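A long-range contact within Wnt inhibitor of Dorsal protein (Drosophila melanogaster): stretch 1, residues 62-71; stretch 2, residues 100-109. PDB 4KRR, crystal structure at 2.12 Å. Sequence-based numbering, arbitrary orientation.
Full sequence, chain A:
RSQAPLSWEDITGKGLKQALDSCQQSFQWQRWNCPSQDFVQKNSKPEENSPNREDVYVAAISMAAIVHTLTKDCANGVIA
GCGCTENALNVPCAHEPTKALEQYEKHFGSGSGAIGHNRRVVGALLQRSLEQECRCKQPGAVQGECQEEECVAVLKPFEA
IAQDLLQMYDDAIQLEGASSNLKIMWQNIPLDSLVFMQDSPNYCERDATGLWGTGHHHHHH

Stretch 1 (62-71) SMAAIVHTLT
Stretch 2 100-109: ALEQYEKHFG

How do the two stretches lie against each other? Residues 62-71 are helical throughout, and residues 100-107 form a second helix that ends before Phe108, whose phi/psi of -78/163 is extended. The helix axes approach to 9.4 Å, with 125° between their N-to-C directions, so the chains run obliquely antiparallel. They converge at Thr71 and Ala100, whose CA atoms are 5.5 Å apart.

What lets the backbones come so close there? Ala100 points its small CB toward the first helix, and Thr71 OG1 sits 3.1 Å from Ala100 CB. The Thr71 hydroxyl (chi1 m) is turned back on its own helix, donating to Val67 O at 2.7 Å from OG1. Val67 CG1 lies 4.0 Å from Ala100 CB and Leu70 CD2 3.9 Å from it, so the methyl fits a hollow lined by three residues. Leu70 (chi1 t, chi2 p) also reaches Gln103, CD2 to CB 4.1 Å.

Where does the largest side chain of the contact go? Tyr104 (chi1 t, chi2 -87°) points toward the first helix and fills the groove between Met63, Ile66 and Val67. Met63, extended with all three chi angles t, lays CG over one ring face, 3.5 Å from Tyr104 CZ; its SD is 4.5 Å from the ring centroid, obliquely placed. Ile66 CG2 meets the ring edge at Tyr104 CD2, 4.1 Å away, and Val67 CG2 approaches that same CD2 to 3.8 Å. Tyr104 OH, 3.4 Å from Met63 CB, is hydrogen-bonded elsewhere in the structure.

What closes the margins? Leu101 (m, t) starts sideways, but its CD2 comes within 3.9 Å of both Met63 CE and Val67 CG1. Beyond Tyr104, Phe108 (chi1 m) brings CZ to 4.4 Å from Ile66 CD1. No hydrogen bond crosses the contact; packing alone buries 469 Å².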

ATOM      1  N   SER A  62       0.701   0.580   5.269  1.00 36.53           N
ATOM      2  CA  SER A  62      -0.492   1.361   5.578  1.00 34.51           C
ATOM      3  C   SER A  62      -0.988   2.113   4.347  1.00 38.72           C
ATOM      4  O   SER A  62      -2.179   2.090   4.038  1.00 40.38           O
ATOM      5  CB  SER A  62      -0.223   2.332   6.730  1.00 37.94           C
ATOM      6  OG  SER A  62       0.182   1.628   7.891  1.00 40.35           O
ATOM      7  N   MET A  63      -0.069   2.777   3.650  1.00 38.11           N
ATOM      8  CA  MET A  63      -0.395   3.446   2.397  1.00 36.75           C
ATOM      9  C   MET A  63      -0.958   2.468   1.375  1.00 36.66           C
ATOM     10  O   MET A  63      -1.953   2.756   0.711  1.00 36.19           O
ATOM     11  CB  MET A  63       0.843   4.120   1.809  1.00 35.35           C
ATOM     12  CG  MET A  63       0.632   4.625   0.392  1.00 33.82           C
ATOM     13  SD  MET A  63       2.090   5.409  -0.303  1.00 39.67           S
ATOM     14  CE  MET A  63       1.533   5.714  -1.979  1.00 36.36           C
ATOM     15  N   ALA A  64      -0.312   1.313   1.252  1.00 31.00           N
ATOM     16  CA  ALA A  64      -0.725   0.299   0.289  1.00 35.86           C
ATOM     17  C   ALA A  64      -2.132  -0.216   0.576  1.00 32.05           C
ATOM     18  O   ALA A  64      -2.922  -0.432  -0.343  1.00 35.67           O
ATOM     19  CB  ALA A  64       0.272  -0.853   0.268  1.00 30.06           C
ATOM     20  N   ALA A  65      -2.440  -0.405   1.855  1.00 37.43           N
ATOM     21  CA  ALA A  65      -3.741  -0.928   2.256  1.00 36.69           C
ATOM     22  C   ALA A  65      -4.847   0.093   2.027  1.00 38.61           C
ATOM     23  O   ALA A  65      -5.971  -0.264   1.678  1.00 42.61           O
ATOM     24  CB  ALA A  65      -3.713  -1.363   3.710  1.00 41.44           C
ATOM     25  N   ILE A  66      -4.522   1.364   2.229  1.00 42.35           N
ATOM     26  CA  ILE A  66      -5.483   2.438   2.023  1.00 38.15           C
ATOM     27  C   ILE A  66      -5.803   2.594   0.539  1.00 39.70           C
ATOM     28  O   ILE A  66      -6.967   2.738   0.158  1.00 43.63           O
ATOM     29  CB  ILE A  66      -4.968   3.772   2.608  1.00 34.55           C
ATOM     30  CG1 ILE A  66      -4.896   3.683   4.135  1.00 37.45           C
ATOM     31  CG2 ILE A  66      -5.866   4.929   2.196  1.00 37.88           C
ATOM     32  CD1 ILE A  66      -4.353   4.930   4.797  1.00 35.43           C
ATOM     33  N   VAL A  67      -4.766   2.554  -0.294  1.00 38.15           N
ATOM     34  CA  VAL A  67      -4.935   2.670  -1.741  1.00 35.37           C
ATOM     35  C   VAL A  67      -5.647   1.444  -2.317  1.00 36.67           C
ATOM     36  O   VAL A  67      -6.503   1.565  -3.195  1.00 40.06           O
ATOM     37  CB  VAL A  67      -3.580   2.894  -2.453  1.00 41.26           C
ATOM     38  CG1 VAL A  67      -3.755   2.877  -3.966  1.00 40.20           C
ATOM     39  CG2 VAL A  67      -2.954   4.213  -2.003  1.00 38.59           C
ATOM     40  N   HIS A  68      -5.294   0.267  -1.808  1.00 35.90           N
ATOM     41  CA  HIS A  68      -5.946  -0.974  -2.214  1.00 31.77           C
ATOM     42  C   HIS A  68      -7.433  -0.920  -1.879  1.00 41.98           C
ATOM     43  O   HIS A  68      -8.276  -1.335  -2.674  1.00 48.27           O
ATOM     44  CB  HIS A  68      -5.291  -2.171  -1.517  1.00 35.73           C
ATOM     45  CG  HIS A  68      -5.762  -3.502  -2.016  1.00 44.27           C
ATOM     46  ND1 HIS A  68      -6.950  -4.074  -1.611  1.00 43.22           N
ATOM     47  CD2 HIS A  68      -5.195  -4.385  -2.874  1.00 45.21           C
ATOM     48  CE1 HIS A  68      -7.098  -5.245  -2.203  1.00 45.34           C
ATOM     49  NE2 HIS A  68      -6.047  -5.459  -2.973  1.00 44.56           N
ATOM     50  N   THR A  69      -7.745  -0.399  -0.697  1.00 47.66           N
ATOM     51  CA  THR A  69      -9.129  -0.268  -0.259  1.00 50.52           C
ATOM     52  C   THR A  69      -9.874   0.732  -1.137  1.00 56.69           C
ATOM     53  O   THR A  69     -10.998   0.474  -1.570  1.00 50.54           O
ATOM     54  CB  THR A  69      -9.214   0.181   1.215  1.00 57.38           C
ATOM     55  OG1 THR A  69      -8.576  -0.793   2.050  1.00 59.59           O
ATOM     56  CG2 THR A  69     -10.665   0.337   1.649  1.00 57.28           C
ATOM     57  N   LEU A  70      -9.234   1.867  -1.403  1.00 50.90           N
ATOM     58  CA  LEU A  70      -9.831   2.927  -2.208  1.00 52.08           C
ATOM     59  C   LEU A  70     -10.049   2.485  -3.652  1.00 48.07           C
ATOM     60  O   LEU A  70     -11.091   2.763  -4.245  1.00 49.33           O
ATOM     61  CB  LEU A  70      -8.964   4.189  -2.166  1.00 47.88           C
ATOM     62  CG  LEU A  70      -9.437   5.365  -3.022  1.00 55.42           C
ATOM     63  CD1 LEU A  70     -10.839   5.796  -2.617  1.00 55.93           C
ATOM     64  CD2 LEU A  70      -8.462   6.533  -2.928  1.00 55.52           C
ATOM     65  N   THR A  71      -9.059   1.799  -4.212  1.00 41.33           N
ATOM     66  CA  THR A  71      -9.156   1.284  -5.572  1.00 43.24           C
ATOM     67  C   THR A  71     -10.299   0.278  -5.696  1.00 54.89           C
ATOM     68  O   THR A  71     -11.104   0.344  -6.629  1.00 44.81           O
ATOM     69  CB  THR A  71      -7.850   0.592  -6.000  1.00 46.72           C
ATOM     70  OG1 THR A  71      -6.754   1.502  -5.853  1.00 40.37           O
ATOM     71  CG2 THR A  71      -7.935   0.128  -7.448  1.00 48.35           C
ATOM     72  N   ALA A 100      -6.524   6.101  -7.832  1.00 40.12           N
ATOM     73  CA  ALA A 100      -6.543   6.067  -6.374  1.00 50.14           C
ATOM     74  C   ALA A 100      -5.265   6.655  -5.786  1.00 50.48           C
ATOM     75  O   ALA A 100      -5.302   7.348  -4.770  1.00 49.67           O
ATOM     76  CB  ALA A 100      -6.750   4.645  -5.883  1.00 36.74           C
ATOM     77  N   LEU A 101      -4.137   6.373  -6.430  1.00 43.49           N
ATOM     78  CA  LEU A 101      -2.853   6.929  -6.010  1.00 42.64           C
ATOM     79  C   LEU A 101      -2.827   8.457  -6.095  1.00 48.28           C
ATOM     80  O   LEU A 101      -2.096   9.117  -5.356  1.00 49.37           O
ATOM     81  CB  LEU A 101      -1.720   6.345  -6.853  1.00 39.83           C
ATOM     82  CG  LEU A 101      -1.289   4.928  -6.480  1.00 43.74           C
ATOM     83  CD1 LEU A 101      -0.368   4.359  -7.542  1.00 42.72           C
ATOM     84  CD2 LEU A 101      -0.610   4.933  -5.118  1.00 36.71           C
ATOM     85  N   GLU A 102      -3.625   9.015  -7.000  1.00 49.38           N
ATOM     86  CA  GLU A 102      -3.682  10.462  -7.171  1.00 50.96           C
ATOM     87  C   GLU A 102      -4.532  11.113  -6.078  1.00 58.83           C
ATOM     88  O   GLU A 102      -4.175  12.169  -5.547  1.00 59.47           O
ATOM     89  CB  GLU A 102      -4.209  10.827  -8.560  1.00 52.88           C
ATOM     90  CG  GLU A 102      -3.269  10.443  -9.706  1.00 58.04           C
ATOM     91  CD  GLU A 102      -3.912  10.592 -11.073  1.00 67.34           C
ATOM     92  OE1 GLU A 102      -5.147  10.766 -11.131  1.00 73.25           O
ATOM     93  OE2 GLU A 102      -3.178  10.530 -12.084  1.00 67.51           O
ATOM     94  N   GLN A 103      -5.654  10.484  -5.741  1.00 50.41           N
ATOM     95  CA  GLN A 103      -6.481  10.957  -4.634  1.00 54.54           C
ATOM     96  C   GLN A 103      -5.733  10.827  -3.310  1.00 49.88           C
ATOM     97  O   GLN A 103      -5.945  11.611  -2.383  1.00 50.37           O
ATOM     98  CB  GLN A 103      -7.810  10.198  -4.573  1.00 63.47           C
ATOM     99  CG  GLN A 103      -8.650  10.317  -5.838  1.00 81.94           C
ATOM    100  CD  GLN A 103     -10.140  10.237  -5.566  1.00 92.97           C
ATOM    101  OE1 GLN A 103     -10.606  10.593  -4.483  1.00 94.21           O
ATOM    102  NE2 GLN A 103     -10.898   9.772  -6.554  1.00 96.70           N
ATOM    103  N   TYR A 104      -4.852   9.835  -3.230  1.00 46.02           N
ATOM    104  CA  TYR A 104      -4.029   9.646  -2.044  1.00 45.44           C
ATOM    105  C   TYR A 104      -3.012  10.773  -1.920  1.00 45.68           C
ATOM    106  O   TYR A 104      -2.827  11.334  -0.840  1.00 52.34           O
ATOM    107  CB  TYR A 104      -3.316   8.289  -2.084  1.00 44.14           C
ATOM    108  CG  TYR A 104      -2.518   7.984  -0.831  1.00 46.58           C
ATOM    109  CD1 TYR A 104      -1.204   8.417  -0.696  1.00 48.67           C
ATOM    110  CD2 TYR A 104      -3.081   7.267   0.219  1.00 44.03           C
ATOM    111  CE1 TYR A 104      -0.474   8.148   0.447  1.00 49.59           C
ATOM    112  CE2 TYR A 104      -2.356   6.990   1.367  1.00 45.43           C
ATOM    113  CZ  TYR A 104      -1.053   7.435   1.474  1.00 48.02           C
ATOM    114  OH  TYR A 104      -0.323   7.168   2.609  1.00 49.13           O
ATOM    115  N   GLU A 105      -2.351  11.099  -3.028  1.00 42.08           N
ATOM    116  CA  GLU A 105      -1.324  12.136  -3.033  1.00 47.31           C
ATOM    117  C   GLU A 105      -1.946  13.519  -2.862  1.00 50.77           C
ATOM    118  O   GLU A 105      -1.263  14.479  -2.514  1.00 66.09           O
ATOM    119  CB  GLU A 105      -0.498  12.077  -4.323  1.00 50.09           C
ATOM    120  CG  GLU A 105       0.756  12.948  -4.306  1.00 54.24           C
ATOM    121  CD  GLU A 105       1.530  12.891  -5.608  1.00 66.70           C
ATOM    122  OE1 GLU A 105       1.087  12.184  -6.538  1.00 76.59           O
ATOM    123  OE2 GLU A 105       2.586  13.553  -5.701  1.00 71.19           O
ATOM    124  N   LYS A 106      -3.247  13.614  -3.111  1.00 56.56           N
ATOM    125  CA  LYS A 106      -3.971  14.858  -2.899  1.00 45.80           C
ATOM    126  C   LYS A 106      -4.278  15.033  -1.419  1.00 58.39           C
ATOM    127  O   LYS A 106      -3.973  16.070  -0.831  1.00 62.15           O
ATOM    128  CB  LYS A 106      -5.278  14.858  -3.687  1.00 59.58           C
ATOM    129  CG  LYS A 106      -5.379  15.940  -4.745  1.00 73.24           C
ATOM    130  CD  LYS A 106      -4.771  15.484  -6.059  1.00 84.00           C
ATOM    131  CE  LYS A 106      -5.264  16.342  -7.212  1.00 91.95           C
ATOM    132  NZ  LYS A 106      -4.865  15.781  -8.533  1.00 93.78           N
ATOM    133  N   HIS A 107      -4.891  14.012  -0.827  1.00 54.22           N
ATOM    134  CA  HIS A 107      -5.278  14.056   0.577  1.00 53.71           C
ATOM    135  C   HIS A 107      -4.040  14.123   1.457  1.00 57.51           C
ATOM    136  O   HIS A 107      -3.770  15.142   2.091  1.00 69.95           O
ATOM    137  CB  HIS A 107      -6.117  12.829   0.939  1.00 52.75           C
ATOM    138  CG  HIS A 107      -6.716  12.889   2.310  1.00 60.63           C
ATOM    139  ND1 HIS A 107      -7.642  13.842   2.676  1.00 65.47           N
ATOM    140  CD2 HIS A 107      -6.524  12.112   3.402  1.00 63.21           C
ATOM    141  CE1 HIS A 107      -7.994  13.650   3.936  1.00 65.87           C
ATOM    142  NE2 HIS A 107      -7.329  12.607   4.399  1.00 63.59           N
ATOM    143  N   PHE A 108      -3.289  13.030   1.489  1.00 58.69           N
ATOM    144  CA  PHE A 108      -2.015  13.010   2.190  1.00 55.70           C
ATOM    145  C   PHE A 108      -0.986  13.701   1.312  1.00 48.46           C
ATOM    146  O   PHE A 108      -1.207  13.876   0.117  1.00 65.58           O
ATOM    147  CB  PHE A 108      -1.595  11.574   2.498  1.00 52.27           C
ATOM    148  CG  PHE A 108      -2.645  10.782   3.224  1.00 61.38           C
ATOM    149  CD1 PHE A 108      -2.734  10.826   4.605  1.00 62.03           C
ATOM    150  CD2 PHE A 108      -3.550   9.999   2.523  1.00 61.85           C
ATOM    151  CE1 PHE A 108      -3.702  10.100   5.276  1.00 59.21           C
ATOM    152  CE2 PHE A 108      -4.522   9.270   3.186  1.00 50.27           C
ATOM    153  CZ  PHE A 108      -4.598   9.321   4.564  1.00 58.07           C
ATOM    154  N   GLY A 109       0.134  14.102   1.899  1.00 53.45           N
ATOM    155  CA  GLY A 109       1.124  14.872   1.170  1.00 69.97           C
ATOM    156  C   GLY A 109       1.857  14.069   0.116  1.00 71.53           C
ATOM    157  O   GLY A 109       1.670  12.859  -0.006  1.00 64.51           O
TER